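PDB 4JA0: phosphoribosylaminoimidazole carboxylase, which probably catalyses two steps of purine biosynthesis, the carboxylation of aminoimidazole ribonucleotide and the synthesis of SAICAR, in two domains of one chain. Local coordinates for residues G337-L340 against S341-S345; D361-S364 against S365-P369; V377-P380 against D381-A384. All coordinates share one frame; numbering follows the deposited sequence.

Contact 1 (G337-L340 against S341-S345)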
loop_
_atom_site.group_PDB
_atom_site.type_symbol
_atom_site.label_atom_id
_atom_site.label_comp_id
_atom_site.label_asym_id
_atom_site.label_seq_id
_atom_site.Cartn_x
_atom_site.Cartn_y
_atom_site.Cartn_z
ATOM N N GLY A 337 19.594 13.011 5.953
ATOM C CA GLY A 337 20.484 11.888 5.763
ATOM C C GLY A 337 21.112 11.873 4.391
ATOM O O GLY A 337 22.327 11.839 4.280
ATOM N N PRO A 338 20.282 11.893 3.334
ATOM C CA PRO A 338 20.814 11.904 1.966
ATOM C C PRO A 338 21.681 13.087 1.654
ATOM O O PRO A 338 22.623 12.930 0.880
ATOM C CB PRO A 338 19.556 11.929 1.106
ATOM C CG PRO A 338 18.565 11.141 1.926
ATOM C CD PRO A 338 18.839 11.582 3.349
ATOM N N VAL A 339 21.399 14.242 2.241
ATOM C CA VAL A 339 22.251 15.404 1.995
ATOM C C VAL A 339 23.619 15.232 2.678
ATOM O O VAL A 339 24.646 15.516 2.066
ATOM C CB VAL A 339 21.526 16.741 2.346
ATOM C CG1 VAL A 339 22.508 17.863 2.639
ATOM C CG2 VAL A 339 20.612 17.133 1.193
ATOM N N LEU A 340 23.641 14.722 3.910
ATOM C CA LEU A 340 24.914 14.368 4.549
ATOM C C LEU A 340 25.679 13.368 3.712
ATOM O O LEU A 340 26.866 13.538 3.421
ATOM C CB LEU A 340 24.681 13.756 5.925
ATOM C CG LEU A 340 24.273 14.749 7.010
ATOM C CD1 LEU A 340 23.952 14.044 8.316
ATOM C CD2 LEU A 340 25.406 15.748 7.205
ATOM N N SER A 341 24.965 12.348 3.281
ATOM C CA SER A 341 25.557 11.274 2.536
ATOM C C SER A 341 26.221 11.816 1.269
ATOM O O SER A 341 27.277 11.320 0.844
ATOM C CB SER A 341 24.472 10.242 2.211
ATOM O OG SER A 341 25.020 9.091 1.598
ATOM N N GLY A 342 25.631 12.872 0.701
ATOM C CA GLY A 342 26.166 13.468 -0.515
ATOM C C GLY A 342 27.376 14.385 -0.306
ATOM O O GLY A 342 28.105 14.699 -1.246
ATOM N N ASN A 343 27.589 14.816 0.931
ATOM C CA ASN A 343 28.644 15.776 1.209
ATOM C C ASN A 343 29.750 15.252 2.130
ATOM O O ASN A 343 30.745 15.938 2.365
ATOM C CB ASN A 343 28.038 17.070 1.752
ATOM C CG ASN A 343 27.246 17.829 0.694
ATOM O OD1 ASN A 343 27.801 18.580 -0.097
ATOM N ND2 ASN A 343 25.946 17.626 0.677
ATOM N N THR A 344 29.601 14.029 2.631
ATOM C CA THR A 344 30.664 13.456 3.455
ATOM C C THR A 344 31.051 12.072 3.001
ATOM O O THR A 344 30.354 11.424 2.219
ATOM C CB THR A 344 30.304 13.421 4.971
ATOM O OG1 THR A 344 31.495 13.339 5.754
ATOM C CG2 THR A 344 29.425 12.256 5.295
ATOM N N SER A 345 32.164 11.598 3.528
ATOM C CA SER A 345 32.702 10.330 3.107
ATOM C C SER A 345 32.577 9.363 4.267
ATOM O O SER A 345 32.752 8.151 4.107
ATOM C CB SER A 345 34.167 10.516 2.729
ATOM O OG SER A 345 34.763 9.280 2.404
#
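Asn343 turns its amide back along the helix and gives ND2 to Val339 O at 2.8 Å, with an N-H...O angle of 161°. Because CG of Asn343 stands anti to its carbonyl carbon (chi1 -69°), the side chain folds beside the backbone N and runs alongside Val339, both pointing the same way; Val339 CG1 comes to 4.0 Å from ND2. The acceptor lies close to the amide plane of Asn343, while the donor is tilted 30° from the carbonyl plane of Val339. The same nitrogen also bonds to Thr307 OG1 of a third subunit, so one amide serves both a helix turn and a subunit interface. With an alanine here, Val339 O would probably lose its amide partner and Thr307 of the third subunit its bond across the interface.

The contact lies on helix 336-343, the crossover helix of a beta-alpha-beta unit between strands 323-329 and 348-350. A regular backbone bond, Ser341 N to Gly337 O at 2.9 Å, runs within the same segment of helix. Further on, Leu340 O accepts from two backbone donors, Thr344 N and Asn343 N, both at 2.9 Å. The methyl of Thr344 packs against the same acceptor, its CG2 3.4 Å from Leu340 O. Leu340, Asn343 and Thr344 all touch Met314 of helix 307-317, and Asn343 also meets Leu311 there.

Contact 2 (D361-S364 against S365-P369)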
loop_
_atom_site.group_PDB
_atom_site.type_symbol
_atom_site.label_atom_id
_atom_site.label_comp_id
_atom_site.label_asym_id
_atom_site.label_seq_id
_atom_site.Cartn_x
_atom_site.Cartn_y
_atom_site.Cartn_z
ATOM N N ASP A 361 6.822 7.279 4.610
ATOM C CA ASP A 361 7.973 8.172 4.660
ATOM C C ASP A 361 9.320 7.507 4.576
ATOM O O ASP A 361 10.308 8.160 4.265
ATOM C CB ASP A 361 7.915 9.013 5.931
ATOM C CG ASP A 361 6.841 10.070 5.864
ATOM O OD1 ASP A 361 6.456 10.459 4.727
ATOM O OD2 ASP A 361 6.375 10.481 6.952
ATOM N N ILE A 362 9.380 6.216 4.860
ATOM C CA ILE A 362 10.678 5.578 4.916
ATOM C C ILE A 362 11.359 5.545 3.557
ATOM O O ILE A 362 12.574 5.430 3.477
ATOM C CB ILE A 362 10.626 4.162 5.496
ATOM C CG1 ILE A 362 12.034 3.796 5.966
ATOM C CG2 ILE A 362 10.085 3.182 4.465
ATOM C CD1 ILE A 362 12.181 2.429 6.398
ATOM N N TRP A 363 10.590 5.683 2.484
ATOM C CA TRP A 363 11.187 5.625 1.172
ATOM C C TRP A 363 11.966 6.875 0.865
ATOM O O TRP A 363 12.716 6.904 -0.090
ATOM C CB TRP A 363 10.131 5.385 0.108
ATOM C CG TRP A 363 9.500 4.062 0.233
ATOM C CD1 TRP A 363 8.322 3.758 0.857
ATOM C CD2 TRP A 363 10.033 2.822 -0.246
ATOM N NE1 TRP A 363 8.079 2.401 0.772
ATOM C CE2 TRP A 363 9.115 1.810 0.099
ATOM C CE3 TRP A 363 11.192 2.477 -0.944
ATOM C CZ2 TRP A 363 9.327 0.477 -0.228
ATOM C CZ3 TRP A 363 11.394 1.164 -1.274
ATOM C CH2 TRP A 363 10.479 0.176 -0.910
ATOM N N SER A 364 11.816 7.906 1.690
ATOM C CA SER A 364 12.610 9.126 1.531
ATOM C C SER A 364 14.014 8.883 2.049
ATOM O O SER A 364 14.936 9.608 1.692
ATOM C CB SER A 364 11.966 10.306 2.261
ATOM O OG SER A 364 11.831 10.065 3.651
ATOM N N SER A 365 14.140 7.886 2.930
ATOM C CA SER A 365 15.415 7.436 3.491
ATOM C C SER A 365 16.057 6.414 2.579
ATOM O O SER A 365 17.172 6.594 2.117
ATOM C CB SER A 365 15.201 6.806 4.857
ATOM O OG SER A 365 14.712 7.748 5.780
ATOM N N LEU A 366 15.336 5.333 2.314
ATOM C CA LEU A 366 15.720 4.375 1.282
ATOM C C LEU A 366 15.656 5.087 -0.048
ATOM O O LEU A 366 15.288 6.264 -0.100
ATOM C CB LEU A 366 14.724 3.230 1.259
ATOM C CG LEU A 366 14.403 2.517 2.566
ATOM C CD1 LEU A 366 13.071 1.775 2.426
ATOM C CD2 LEU A 366 15.515 1.548 2.903
ATOM N N SER A 367 16.024 4.407 -1.123
ATOM C CA SER A 367 15.855 4.985 -2.475
ATOM C C SER A 367 16.466 6.378 -2.565
ATOM O O SER A 367 15.788 7.383 -2.827
ATOM C CB SER A 367 14.389 4.993 -2.983
ATOM O OG SER A 367 13.540 5.830 -2.233
ATOM N N VAL A 368 17.762 6.411 -2.315
ATOM C CA VAL A 368 18.535 7.617 -2.474
ATOM C C VAL A 368 18.978 7.730 -3.936
ATOM O O VAL A 368 18.931 6.756 -4.687
ATOM C CB VAL A 368 19.773 7.551 -1.556
ATOM C CG1 VAL A 368 19.376 7.790 -0.108
ATOM C CG2 VAL A 368 20.459 6.207 -1.717
ATOM N N PRO A 369 19.373 8.936 -4.363
ATOM C CA PRO A 369 19.947 9.068 -5.711
ATOM C C PRO A 369 21.232 8.262 -5.878
ATOM O O PRO A 369 21.892 7.874 -4.899
ATOM C CB PRO A 369 20.228 10.561 -5.828
ATOM C CG PRO A 369 20.137 11.092 -4.416
ATOM C CD PRO A 369 19.163 10.239 -3.714
#
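Ile362 O is gripped by two backbone donors from the following residues. Leu366 N, at 3.0 Å, makes the straighter bond, with an N-H...O angle of 158°; Ser365 N, likewise at 3.0 Å, makes the less straight one. One residue earlier Asp361 O is also doubly held, by Ser364 N at 3.0 Å and by Ser364 OG. That hydroxyl reaches back because it sits between its own backbone N and carbonyl carbon (chi1 60°), from where it can address the carbonyl three residues back.

The apolar side of the turn is carried by the CD1 methyl of Leu366. It lies over one face of the Trp363 indole, 4.1 Å from the centroid of the six-membered ring and 18° off the ring normal, a CH-pi contact whose nearest ring atom is Trp363 CE3 at 3.9 Å. Ile362 CG2 stands over the same face toward its rim, and meets Leu366 CD1 at 3.9 Å, so both methyls cover part of one face of the indole. Ser367 OG is found at the ring edge, near the plane.

Polar ends reach past the turn: Ser365 OG bonds to Asn334 ND2, and Ser364 OG to Asn334 N. The second subunit brings Ile378 against Trp363 and Leu366, while the third presents Ser333 OG to Ser364 O. Residues 362-364 keep helical backbone angles after helix 358-361, without its regular bonds; the chain then leads toward strand 375-376, the outermost strand, within this chain, of the parallel sheet in the AIR carboxylase domain, as a connection buried between subunits.

Contact 3 (V377-P380 against D381-A384)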
loop_
_atom_site.group_PDB
_atom_site.type_symbol
_atom_site.label_atom_id
_atom_site.label_comp_id
_atom_site.label_asym_id
_atom_site.label_seq_id
_atom_site.Cartn_x
_atom_site.Cartn_y
_atom_site.Cartn_z
ATOM N N VAL A 377 17.947 2.243 8.890
ATOM C CA VAL A 377 17.653 1.422 10.052
ATOM C C VAL A 377 16.333 1.982 10.607
ATOM O O VAL A 377 15.998 3.139 10.339
ATOM C CB VAL A 377 18.822 1.552 11.056
ATOM C CG1 VAL A 377 18.331 1.921 12.443
ATOM C CG2 VAL A 377 19.686 0.314 11.086
ATOM N N ILE A 378 15.569 1.193 11.351
ATOM C CA ILE A 378 14.221 1.623 11.737
ATOM C C ILE A 378 13.967 1.782 13.258
ATOM O O ILE A 378 13.001 2.447 13.675
ATOM C CB ILE A 378 13.195 0.705 11.060
ATOM C CG1 ILE A 378 12.542 1.428 9.895
ATOM C CG2 ILE A 378 12.142 0.160 12.026
ATOM C CD1 ILE A 378 11.458 0.563 9.271
ATOM N N TYR A 379 14.842 1.197 14.076
ATOM C CA TYR A 379 14.746 1.310 15.529
ATOM C C TYR A 379 15.983 1.981 16.117
ATOM O O TYR A 379 17.097 1.783 15.624
ATOM C CB TYR A 379 14.547 -0.071 16.164
ATOM C CG TYR A 379 13.440 -0.855 15.528
ATOM C CD1 TYR A 379 12.110 -0.555 15.808
ATOM C CD2 TYR A 379 13.713 -1.894 14.639
ATOM C CE1 TYR A 379 11.075 -1.263 15.219
ATOM C CE2 TYR A 379 12.682 -2.613 14.043
ATOM C CZ TYR A 379 11.366 -2.288 14.337
ATOM O OH TYR A 379 10.328 -2.982 13.759
ATOM N N PRO A 380 15.790 2.791 17.171
ATOM C CA PRO A 380 16.903 3.519 17.791
ATOM C C PRO A 380 18.003 2.611 18.332
ATOM O O PRO A 380 19.185 2.909 18.114
ATOM C CB PRO A 380 16.232 4.280 18.946
ATOM C CG PRO A 380 14.949 3.593 19.177
ATOM C CD PRO A 380 14.517 3.086 17.838
ATOM N N ASP A 381 17.634 1.504 18.972
ATOM C CA ASP A 381 18.644 0.582 19.471
ATOM C C ASP A 381 19.455 0.027 18.320
ATOM O O ASP A 381 20.675 -0.043 18.384
ATOM C CB ASP A 381 18.020 -0.559 20.275
ATOM C CG ASP A 381 17.536 -0.107 21.644
ATOM O OD1 ASP A 381 18.257 0.680 22.291
ATOM O OD2 ASP A 381 16.454 -0.551 22.086
ATOM N N SER A 382 18.786 -0.321 17.239
ATOM C CA SER A 382 19.508 -0.918 16.137
ATOM C C SER A 382 20.426 0.068 15.414
ATOM O O SER A 382 21.372 -0.344 14.745
ATOM C CB SER A 382 18.535 -1.592 15.165
ATOM O OG SER A 382 17.625 -0.648 14.646
ATOM N N ALA A 383 20.179 1.363 15.562
ATOM C CA ALA A 383 21.052 2.352 14.926
ATOM C C ALA A 383 22.322 2.483 15.738
ATOM O O ALA A 383 23.413 2.591 15.182
ATOM C CB ALA A 383 20.356 3.697 14.795
ATOM N N ALA A 384 22.182 2.448 17.060
ATOM C CA ALA A 384 23.359 2.528 17.924
ATOM C C ALA A 384 24.245 1.301 17.696
ATOM O O ALA A 384 25.469 1.402 17.707
ATOM C CB ALA A 384 22.942 2.635 19.383
#
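Ser382 OG donates to Tyr379 O at 2.7 Å, the hydroxyl reaching back three residues to the carbonyl just before the helix. With chi1 at 60° the hydroxyl tucks back over its own backbone, which turns it toward that carbonyl, and it meets it at a C=O...O angle of 118°, tilted from the carbonyl plane. Beside it Val377 CG1 packs 3.5 Å from Ser382 OG and 3.6 Å from Ala383 CB.

Backbone bonds of the first turn lie behind these side chains. Ala384 N to Pro380 O, 3.2 Å with an N-H...O angle of 160°, is the sound rung; Ala383 N contributes weak bonds to Tyr379 O and Pro380 O. Tyr379 occupies the N-cap position of helix 380-391, and Pro380 begins the helix, where its missing N-H costs no helical bond.

Further out, Pro380 rests on Lys284 and Ile285 of helix 279-291, and Ser382 packs on Leu372 of the second subunit. The Tyr379 ring forms a cation-pi pair with Arg332 of a fourth subunit. A sulfate, probably from the crystallisation liquor, lies about 4 Å from the Tyr379 side chain and may mark a pocket for an anion at this subunit interface.

Overall arrangement
From the N terminus onward the three contacts follow in series, and none nests within or crosses another. Contact 1 lies on helix 336-343, ahead of strand 348-350; contact 2 closes the turn after helix 358-361; contact 3 closes the turn that starts helix 380-391 after strand 375-376. Contact 2 touches both others: Pro338 CG, 4.0 Å from Val368 CG1, joins helix 336-343 to the 365-369 loop, and Ile362 CD1, 3.5 Å from Ile378 CD1, joins the segment after helix 358-361 to the loop before helix 380-391. Contacts 1 and 3 do not touch. All three lie in the AIR carboxylase part of the chain and meet the second subunit; contacts 1 and 2 also share the third.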